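Local coordinates for protein myosin-17 (PDB 7KFL) that probably moves organelles and other cargo along actin in plant cells as a class XI myosin, recognising them through its globular tail, at residues Gln59-Ala62 / Thr63-Val67; His350-Ser354 / Asp355-Asn359. All coordinates share one frame; numbering follows the deposited sequence.

From the N terminus the chain first reaches contact 1, residues 59-67, on the last turns of helix 53-65 and just past its end, shortly before helix 71-89. Contact 2, residues 350-359, comes much later, where the loop after helix 332-341 enters helix 354-369. Each joins two adjoining pieces of chain, so neither closes a long loop, and they follow in series without nesting or crossing. Contact 1 finishes a helix that packs among helices 4-20, 71-89 and 150-186; contact 2 starts one resting on helices 319-326 and 332-341. Their centres are about 58 Å apart, on opposite sides of the chain's centre in this largely helical cargo-binding domain.

Contact 1 of 2, residues Gln59-Ala62 / Thr63-Val67; sequences QTIA and TAIEV
The I65 side chain overlaps the carbonyl of I61 one turn back in helix 53-65, its CG2 lying 3.4 Å from I61 O. With CG1 placed between the backbone N and the carbonyl carbon (chi1 71°), I65 turns CG2 to the N side, toward that oxygen. The two isoleucines also meet through their CG2 methyls, a loose contact at 4.5 Å. Branched apolar residues suit both positions, because each packs on I166 of helix 150-186, while I61 meets W77 and I65 meets L74 on helix 71-89. Alanine suits position 64, where CB sits 3.4 Å from T60 O and a small side chain fits near V73 and W77.

T63 is exposed instead. Its hydroxyl is beside its own backbone N and donates back to Q59 O, which T63 N also reaches at 2.8 Å; the hydroxyl bond is modelled very short, so its exact length is doubtful. Threonine can probably turn its hydroxyl back to the helix in this way. Farther along, A64 N shares two weak bonds, to T60 O and I61 O. I65 N keeps a sound one to I61 O at 3.2 Å. At the end E66 N makes a weak bond to A62 O at 3.4 Å. E66 then leaves helical angles as the centre of an inverse gamma turn, closed by a weak bond from V67 N to I65 O. Apolar burial of I61 and I65 on one side and an exposed T63 on another imply an amphipathic helix end.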
# COMPACT_ATOMS: atom_id res chain seq x y z
N GLN A 59 -11.20 -5.16 -21.35
CA GLN A 59 -12.20 -4.07 -21.50
C GLN A 59 -13.23 -4.16 -20.37
O GLN A 59 -13.60 -3.10 -19.83
CB GLN A 59 -12.87 -4.16 -22.87
CG GLN A 59 -11.99 -3.67 -24.01
CD GLN A 59 -12.48 -4.11 -25.37
OE1 GLN A 59 -13.55 -4.70 -25.51
NE2 GLN A 59 -11.69 -3.82 -26.39
N THR A 60 -13.67 -5.37 -20.03
CA THR A 60 -14.68 -5.65 -18.97
C THR A 60 -14.13 -5.15 -17.62
O THR A 60 -14.84 -4.36 -16.96
CB THR A 60 -15.05 -7.14 -18.94
OG1 THR A 60 -15.55 -7.48 -20.23
CG2 THR A 60 -16.07 -7.48 -17.88
N ILE A 61 -12.92 -5.58 -17.25
CA ILE A 61 -12.25 -5.18 -15.97
C ILE A 61 -12.06 -3.66 -15.98
O ILE A 61 -12.35 -3.02 -14.96
CB ILE A 61 -10.91 -5.92 -15.78
CG1 ILE A 61 -11.09 -7.44 -15.71
CG2 ILE A 61 -10.17 -5.39 -14.56
CD1 ILE A 61 -9.82 -8.23 -15.92
N ALA A 62 -11.58 -3.10 -17.10
CA ALA A 62 -11.34 -1.65 -17.30
C ALA A 62 -12.64 -0.87 -17.07
O ALA A 62 -12.59 0.15 -16.37
CB ALA A 62 -10.78 -1.40 -18.67
N THR A 63 -13.76 -1.34 -17.62
CA THR A 63 -15.09 -0.66 -17.55
C THR A 63 -15.66 -0.77 -16.13
O THR A 63 -16.43 0.12 -15.73
CB THR A 63 -16.07 -1.22 -18.58
OG1 THR A 63 -15.37 -1.55 -19.77
CG2 THR A 63 -17.19 -0.25 -18.90
N ALA A 64 -15.29 -1.83 -15.40
CA ALA A 64 -15.81 -2.14 -14.04
C ALA A 64 -15.18 -1.21 -13.00
O ALA A 64 -15.94 -0.72 -12.13
CB ALA A 64 -15.55 -3.59 -13.71
N ILE A 65 -13.87 -0.98 -13.06
CA ILE A 65 -13.10 -0.25 -12.00
C ILE A 65 -13.20 1.26 -12.21
O ILE A 65 -13.03 1.99 -11.21
CB ILE A 65 -11.63 -0.72 -11.93
CG1 ILE A 65 -10.81 -0.26 -13.14
CG2 ILE A 65 -11.56 -2.23 -11.72
CD1 ILE A 65 -9.36 -0.69 -13.11
N GLU A 66 -13.46 1.73 -13.43
CA GLU A 66 -13.40 3.17 -13.80
C GLU A 66 -14.78 3.81 -13.59
O GLU A 66 -15.28 4.48 -14.51
CB GLU A 66 -12.88 3.31 -15.24
CG GLU A 66 -11.98 4.52 -15.44
CD GLU A 66 -10.73 4.56 -14.58
OE1 GLU A 66 -10.59 5.51 -13.78
OE2 GLU A 66 -9.89 3.63 -14.70
N VAL A 67 -15.35 3.63 -12.39
CA VAL A 67 -16.66 4.20 -11.96
C VAL A 67 -16.47 4.88 -10.60
O VAL A 67 -15.50 4.60 -9.90
CB VAL A 67 -17.76 3.11 -11.90
CG1 VAL A 67 -18.22 2.70 -13.29
CG2 VAL A 67 -17.32 1.89 -11.10

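Contact 2 of 2, residues His350-Ser354 / Asp355-Asn359; sequences HSVSS and DVIAN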
# COMPACT_ATOMS: atom_id res chain seq x y z
N HIS A 350 14.17 22.89 27.90
CA HIS A 350 15.07 23.40 26.84
C HIS A 350 15.44 22.27 25.88
O HIS A 350 15.11 21.10 26.18
CB HIS A 350 16.31 24.07 27.45
CG HIS A 350 16.00 25.21 28.36
ND1 HIS A 350 16.79 25.53 29.45
CD2 HIS A 350 14.97 26.08 28.38
CE1 HIS A 350 16.27 26.56 30.08
NE2 HIS A 350 15.15 26.92 29.45
N SER A 351 16.10 22.61 24.77
CA SER A 351 16.57 21.67 23.72
C SER A 351 17.89 21.03 24.16
O SER A 351 18.23 21.13 25.35
CB SER A 351 16.72 22.38 22.40
OG SER A 351 16.95 21.46 21.35
N VAL A 352 18.59 20.38 23.23
CA VAL A 352 19.96 19.81 23.43
C VAL A 352 20.94 20.97 23.64
O VAL A 352 20.61 22.10 23.22
CB VAL A 352 20.38 18.89 22.26
CG1 VAL A 352 19.47 17.68 22.14
CG2 VAL A 352 20.46 19.64 20.94
N SER A 353 22.10 20.70 24.25
CA SER A 353 23.10 21.72 24.66
C SER A 353 23.67 22.43 23.43
O SER A 353 23.66 21.83 22.33
CB SER A 353 24.20 21.12 25.51
OG SER A 353 25.20 20.52 24.70
N SER A 354 24.16 23.66 23.60
CA SER A 354 24.82 24.49 22.56
C SER A 354 26.04 23.75 22.01
O SER A 354 26.32 23.90 20.80
CB SER A 354 25.19 25.84 23.11
OG SER A 354 25.92 26.60 22.16
N ASP A 355 26.74 22.99 22.86
CA ASP A 355 27.92 22.16 22.50
C ASP A 355 27.48 21.05 21.53
O ASP A 355 28.24 20.75 20.60
CB ASP A 355 28.60 21.57 23.74
CG ASP A 355 29.48 22.56 24.48
OD1 ASP A 355 30.55 22.92 23.93
OD2 ASP A 355 29.10 22.98 25.59
N VAL A 356 26.29 20.47 21.75
CA VAL A 356 25.69 19.41 20.89
C VAL A 356 25.29 20.03 19.54
O VAL A 356 25.57 19.41 18.51
CB VAL A 356 24.51 18.70 21.57
CG1 VAL A 356 23.76 17.77 20.62
CG2 VAL A 356 24.95 17.93 22.81
N ILE A 357 24.65 21.21 19.57
CA ILE A 357 24.22 21.96 18.35
C ILE A 357 25.45 22.40 17.55
O ILE A 357 25.37 22.45 16.31
CB ILE A 357 23.30 23.15 18.71
CG1 ILE A 357 21.95 22.67 19.25
CG2 ILE A 357 23.13 24.10 17.53
CD1 ILE A 357 21.07 23.76 19.81
N ALA A 358 26.56 22.72 18.24
CA ALA A 358 27.86 23.09 17.63
C ALA A 358 28.42 21.90 16.84
O ALA A 358 28.86 22.12 15.69
CB ALA A 358 28.82 23.54 18.69
N ASN A 359 28.37 20.70 17.42
CA ASN A 359 28.91 19.44 16.83
C ASN A 359 28.04 18.98 15.65
O ASN A 359 28.56 18.25 14.79
CB ASN A 359 29.02 18.32 17.87
CG ASN A 359 30.03 18.61 18.96
OD1 ASN A 359 30.88 19.49 18.82
ND2 ASN A 359 29.95 17.87 20.05
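From S353 to S354 the chain passes from extended to helical, psi changing from 155° to -35°, and S353 becomes the N-cap of helix 354-369, meeting V356 in the first turn. Its OG accepts from V356 N, three residues on, at 3.1 Å, the classic capping bond for an amide that has no preceding helical carbonyl to meet. Serine suits the place because its arm is short, with OG set between its own backbone N and carbonyl carbon (chi1 83°), which brings OG to the V356 amide. V356 N also leans weakly on S353 O, whose better partner is I357 N at 3.0 Å, a donor lying in the carbonyl plane. An alanine here has no OG, and V356 N, left with the weak bond to S353 O, would probably hold the first turn less firmly.

An apolar contact sits alongside the cap. V352, just before the N-cap, and I357, four residues after it, form a hydrophobic staple, V352 CG2 meeting I357 CG1 at 3.8 Å. The same methyl touches V356 CG1, the two valine side chains crossing at about a right angle. Valine and isoleucine fit here since V352 and V356 both rest on I322 of helix 319-326, while I357 lies against Y336 of helix 332-341. On the exposed side, D355 brings a carboxylate to the first turn, where its negative charge would probably suit the helix's N-terminal dipole. S354 O takes A358 N at 2.8 Å, continuing the helical bonding. At the far end of the staple, I357 CD1 reaches back to 3.8 Å from V352 O.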